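Local coordinates for protein Lv-ranaspumin (Lv-RSN-1) (PDB 4K82) that probably acts as a surfactant that lowers surface tension in the foam nest of the frog Leptodactylus vastus, at residues K139-K144 with K157-I162; K180-K185 with G193-L198. All blocks are in the same frame, centred on the assembly; numbering follows the deposited sequence.

Contact 1 (K139-K144 with K157-I162)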
# COMPACT_ATOMS: atom_id res chain seq x y z
N LYS A 139 -3.92 -7.41 4.04
CA LYS A 139 -4.01 -8.41 5.10
C LYS A 139 -5.34 -9.17 5.03
O LYS A 139 -5.37 -10.41 5.10
CB LYS A 139 -3.86 -7.76 6.48
CG LYS A 139 -2.49 -7.22 6.79
CD LYS A 139 -2.54 -6.45 8.11
CE LYS A 139 -1.20 -5.85 8.48
NZ LYS A 139 -0.30 -6.86 9.09
N ASP A 140 -6.44 -8.44 4.90
CA ASP A 140 -7.76 -9.07 4.80
C ASP A 140 -7.87 -9.97 3.58
O ASP A 140 -8.42 -11.07 3.64
CB ASP A 140 -8.86 -8.01 4.74
CG ASP A 140 -9.11 -7.36 6.08
OD1 ASP A 140 -9.04 -8.08 7.10
OD2 ASP A 140 -9.37 -6.14 6.12
N LEU A 141 -7.35 -9.51 2.45
CA LEU A 141 -7.37 -10.34 1.24
C LEU A 141 -6.53 -11.60 1.42
O LEU A 141 -6.94 -12.68 1.02
CB LEU A 141 -6.85 -9.56 0.03
CG LEU A 141 -7.73 -8.41 -0.47
CD1 LEU A 141 -7.05 -7.73 -1.66
CD2 LEU A 141 -9.13 -8.89 -0.84
N LYS A 142 -5.37 -11.45 2.05
CA LYS A 142 -4.45 -12.58 2.23
C LYS A 142 -5.09 -13.71 3.05
O LYS A 142 -4.87 -14.89 2.75
CB LYS A 142 -3.14 -12.11 2.88
CG LYS A 142 -2.06 -13.18 2.94
CD LYS A 142 -0.79 -12.62 3.57
CE LYS A 142 0.33 -13.65 3.66
NZ LYS A 142 0.72 -14.16 2.31
N TYR A 143 -5.89 -13.36 4.05
CA TYR A 143 -6.41 -14.37 4.97
C TYR A 143 -7.89 -14.74 4.78
O TYR A 143 -8.36 -15.73 5.34
CB TYR A 143 -6.11 -13.98 6.42
CG TYR A 143 -4.63 -13.95 6.71
CD1 TYR A 143 -3.93 -15.13 6.96
CD2 TYR A 143 -3.91 -12.76 6.70
CE1 TYR A 143 -2.56 -15.11 7.21
CE2 TYR A 143 -2.55 -12.73 6.95
CZ TYR A 143 -1.88 -13.91 7.20
OH TYR A 143 -0.52 -13.88 7.45
N LYS A 144 -8.61 -13.97 3.97
CA LYS A 144 -10.04 -14.21 3.82
C LYS A 144 -10.50 -14.42 2.38
O LYS A 144 -11.60 -14.93 2.15
CB LYS A 144 -10.85 -13.06 4.43
CG LYS A 144 -10.50 -12.75 5.89
CD LYS A 144 -11.23 -11.49 6.38
CE LYS A 144 -10.97 -11.25 7.87
NZ LYS A 144 -11.86 -10.18 8.41
N LYS A 157 -18.98 -13.50 0.60
CA LYS A 157 -19.44 -12.76 1.77
C LYS A 157 -18.30 -11.95 2.40
O LYS A 157 -18.48 -10.79 2.77
CB LYS A 157 -20.04 -13.71 2.80
CG LYS A 157 -21.55 -13.66 2.87
CD LYS A 157 -22.05 -13.99 4.27
CE LYS A 157 -21.62 -12.93 5.27
NZ LYS A 157 -21.97 -13.31 6.66
N ASP A 158 -17.13 -12.57 2.52
CA ASP A 158 -15.99 -11.89 3.13
C ASP A 158 -15.52 -10.73 2.26
O ASP A 158 -15.12 -9.68 2.75
CB ASP A 158 -14.84 -12.85 3.38
CG ASP A 158 -15.06 -13.71 4.63
OD1 ASP A 158 -15.95 -13.36 5.44
OD2 ASP A 158 -14.35 -14.73 4.80
N LEU A 159 -15.58 -10.93 0.95
CA LEU A 159 -15.13 -9.88 0.04
C LEU A 159 -16.07 -8.68 0.14
O LEU A 159 -15.63 -7.53 0.08
CB LEU A 159 -15.08 -10.41 -1.39
CG LEU A 159 -14.57 -9.45 -2.47
CD1 LEU A 159 -13.14 -9.09 -2.20
CD2 LEU A 159 -14.74 -10.07 -3.85
N LYS A 160 -17.36 -8.96 0.30
CA LYS A 160 -18.36 -7.91 0.44
C LYS A 160 -18.07 -7.01 1.64
O LYS A 160 -18.14 -5.79 1.55
CB LYS A 160 -19.76 -8.53 0.56
CG LYS A 160 -20.89 -7.59 0.21
CD LYS A 160 -22.22 -8.34 0.14
CE LYS A 160 -22.10 -9.68 -0.60
NZ LYS A 160 -23.40 -10.18 -1.13
N ILE A 161 -17.75 -7.64 2.76
CA ILE A 161 -17.41 -6.92 3.98
C ILE A 161 -16.15 -6.08 3.77
O ILE A 161 -16.09 -4.91 4.17
CB ILE A 161 -17.18 -7.91 5.14
CG1 ILE A 161 -18.52 -8.51 5.59
CG2 ILE A 161 -16.46 -7.24 6.31
CD1 ILE A 161 -18.39 -9.75 6.45
N ILE A 162 -15.16 -6.67 3.11
CA ILE A 162 -13.89 -5.99 2.91
C ILE A 162 -14.05 -4.77 2.00
O ILE A 162 -13.54 -3.68 2.30
CB ILE A 162 -12.83 -6.95 2.32
CG1 ILE A 162 -12.42 -7.98 3.37
CG2 ILE A 162 -11.60 -6.17 1.83
CD1 ILE A 162 -11.72 -9.21 2.80
O HOH W 1 -13.40 -16.50 3.34
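I162 reaches across from its helix and lays its CD1 methyl against the base of D140, 3.7 Å from D140 CB. Its CG1 sits beside the backbone N (chi1 -70°) and the chain runs on extended, so the methyl ends between D140, L141 and K144. On the side facing helix 196-212, the branches of two leucines meet tip to tip, L141 CD2 lying 4.2 Å from L159 CD1; L202 touches both and closes this buried side. The two segments belong to an antiparallel helical hairpin, helices 133-144 and 152-165; the axes of 139-144 and 157-162 run at 173° and come no closer than 10.6 Å. At the end of helix 133-144 the contact turns polar and more open to solvent, although the backbones draw nearer. No direct hydrogen bond crosses; instead one water donates to both K144 O, at 2.7 Å, and D158 OD2, at 2.5 Å, bridging a carbonyl at the helix end to a carboxylate. K144 stretches its extended chain back along its own helix, where NZ makes a long salt bridge of 3.8 Å to D140 OD1. The other oxygen, OD2, is paired with R165, and two such cations would be expected to favour the ionised form of D140.

Contact 2 (K180-K185 with G193-L198)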
# COMPACT_ATOMS: atom_id res chain seq x y z
N LYS A 180 -24.45 -8.14 -7.51
CA LYS A 180 -25.43 -8.80 -8.36
C LYS A 180 -24.72 -9.58 -9.46
O LYS A 180 -25.28 -10.51 -10.04
CB LYS A 180 -26.40 -7.79 -8.97
CG LYS A 180 -27.45 -7.30 -8.00
CD LYS A 180 -28.22 -6.10 -8.53
CE LYS A 180 -28.96 -5.41 -7.38
NZ LYS A 180 -29.28 -3.99 -7.67
N ASN A 181 -23.48 -9.20 -9.72
CA ASN A 181 -22.68 -9.76 -10.80
C ASN A 181 -21.51 -10.62 -10.35
O ASN A 181 -20.59 -10.91 -11.13
CB ASN A 181 -22.17 -8.61 -11.67
CG ASN A 181 -23.28 -7.96 -12.46
OD1 ASN A 181 -23.64 -8.42 -13.54
ND2 ASN A 181 -23.84 -6.88 -11.91
N ILE A 182 -21.53 -11.04 -9.09
CA ILE A 182 -20.48 -11.93 -8.60
C ILE A 182 -21.14 -13.23 -8.15
O ILE A 182 -22.04 -13.22 -7.32
CB ILE A 182 -19.67 -11.28 -7.47
CG1 ILE A 182 -18.98 -10.01 -7.97
CG2 ILE A 182 -18.64 -12.27 -6.91
CD1 ILE A 182 -18.18 -9.28 -6.89
N PHE A 183 -20.69 -14.33 -8.75
CA PHE A 183 -21.35 -15.63 -8.59
C PHE A 183 -20.31 -16.71 -8.35
O PHE A 183 -19.16 -16.58 -8.75
CB PHE A 183 -22.06 -16.05 -9.88
CG PHE A 183 -23.13 -15.12 -10.35
CD1 PHE A 183 -22.82 -14.03 -11.15
CD2 PHE A 183 -24.46 -15.38 -10.06
CE1 PHE A 183 -23.81 -13.18 -11.61
CE2 PHE A 183 -25.47 -14.53 -10.52
CZ PHE A 183 -25.14 -13.43 -11.30
N VAL A 184 -20.73 -17.81 -7.76
CA VAL A 184 -19.95 -19.03 -7.88
C VAL A 184 -20.36 -19.70 -9.18
O VAL A 184 -21.55 -19.85 -9.45
CB VAL A 184 -20.23 -19.99 -6.73
CG1 VAL A 184 -19.32 -21.19 -6.85
CG2 VAL A 184 -19.97 -19.29 -5.39
N LYS A 185 -19.37 -20.06 -9.99
CA LYS A 185 -19.61 -20.73 -11.26
C LYS A 185 -18.60 -21.87 -11.32
O LYS A 185 -17.41 -21.62 -11.28
CB LYS A 185 -19.36 -19.74 -12.41
CG LYS A 185 -19.52 -20.29 -13.82
CD LYS A 185 -19.39 -19.16 -14.85
CE LYS A 185 -19.50 -19.66 -16.29
NZ LYS A 185 -18.30 -20.42 -16.74
N GLY A 193 -20.23 -9.11 -16.05
CA GLY A 193 -20.64 -7.75 -16.38
C GLY A 193 -19.79 -6.64 -15.78
O GLY A 193 -18.57 -6.62 -15.92
N ILE A 194 -20.45 -5.73 -15.07
CA ILE A 194 -19.76 -4.58 -14.48
C ILE A 194 -18.78 -4.94 -13.35
O ILE A 194 -18.02 -4.09 -12.88
CB ILE A 194 -20.76 -3.51 -14.00
CG1 ILE A 194 -21.66 -4.09 -12.90
CG2 ILE A 194 -21.59 -3.01 -15.18
CD1 ILE A 194 -22.75 -3.14 -12.44
N ALA A 195 -18.79 -6.20 -12.91
CA ALA A 195 -17.89 -6.66 -11.85
C ALA A 195 -16.55 -7.19 -12.40
O ALA A 195 -15.63 -7.47 -11.63
CB ALA A 195 -18.57 -7.73 -10.99
N LYS A 196 -16.44 -7.31 -13.72
CA LYS A 196 -15.22 -7.86 -14.31
C LYS A 196 -13.92 -7.08 -14.00
O LYS A 196 -12.90 -7.70 -13.71
CB LYS A 196 -15.39 -8.09 -15.82
CG LYS A 196 -14.19 -8.75 -16.49
CD LYS A 196 -13.89 -10.12 -15.88
CE LYS A 196 -13.26 -11.09 -16.89
NZ LYS A 196 -12.01 -10.57 -17.55
N PRO A 197 -13.95 -5.73 -14.06
CA PRO A 197 -12.74 -4.99 -13.69
C PRO A 197 -12.25 -5.27 -12.26
O PRO A 197 -11.05 -5.44 -12.06
CB PRO A 197 -13.18 -3.52 -13.82
CG PRO A 197 -14.19 -3.56 -14.92
CD PRO A 197 -14.96 -4.84 -14.67
N LEU A 198 -13.18 -5.33 -11.30
CA LEU A 198 -12.84 -5.68 -9.92
C LEU A 198 -12.23 -7.08 -9.89
O LEU A 198 -11.20 -7.31 -9.26
CB LEU A 198 -14.08 -5.60 -9.02
CG LEU A 198 -13.95 -5.74 -7.50
CD1 LEU A 198 -13.82 -7.18 -7.05
CD2 LEU A 198 -12.80 -4.91 -6.95
O HOH W 2 -23.62 -6.27 -15.43
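Segment 180-185 follows helix 175-180 and straightens into strand 182-185, while segment 193-198 comes off the partner strand and turns into helix 196-212. They are the entry to and exit from a two-stranded antiparallel beta hairpin, 182-185 with 188-191, inserted between two helices, the first segment including its first strand; the backbones come closest where N181 CA lies 5.8 Å from A195 CA. G193 takes a positive phi of 48°, and its carbonyl accepts a hydrogen bond from K196 N as the chain bends into the helix. With no side chain of its own, G193 brings its CA to 4.2 Å from N181 OD1. A195 is the buried centre: its methyl lies 3.8 Å from N181 CB, and equally near CG1 of I182. I182 also touches F191 of the second strand and I156, tying the hairpin to helix 152-165, while L178 touches A195 from helix 175-180. N181 holds its CG beside its own backbone N (chi1 -70°) and crosses I194 at about a right angle, its ND2 passing over I194 CG1 at 3.7 Å. That nitrogen is satisfied by the carbonyl of D177, which fixes which end of the amide is which. The oxygen end faces a water that donates to N181 OD1 at 2.9 Å and accepts from I194 N at 3.2 Å.

How the contacts relate
Both contacts are partly buried and lie on the same side of the chain's centre, with their own centres about 16 Å apart and no touch between them. Contact 1 pairs two helices and has no exposed residue among those that touch; contact 2, with two exposed, joins the entry and exit of a small hairpin. Helix 152-165 supplies a segment of contact 1 and touches contact 2 through I156, while helix 196-212 begins within contact 2 and covers contact 1 with L202 and L206. Each has an apolar part and a single bridging water in place of a direct hydrogen bond, but charged groups mark contact 1, whereas an amide and backbone groups serve contact 2.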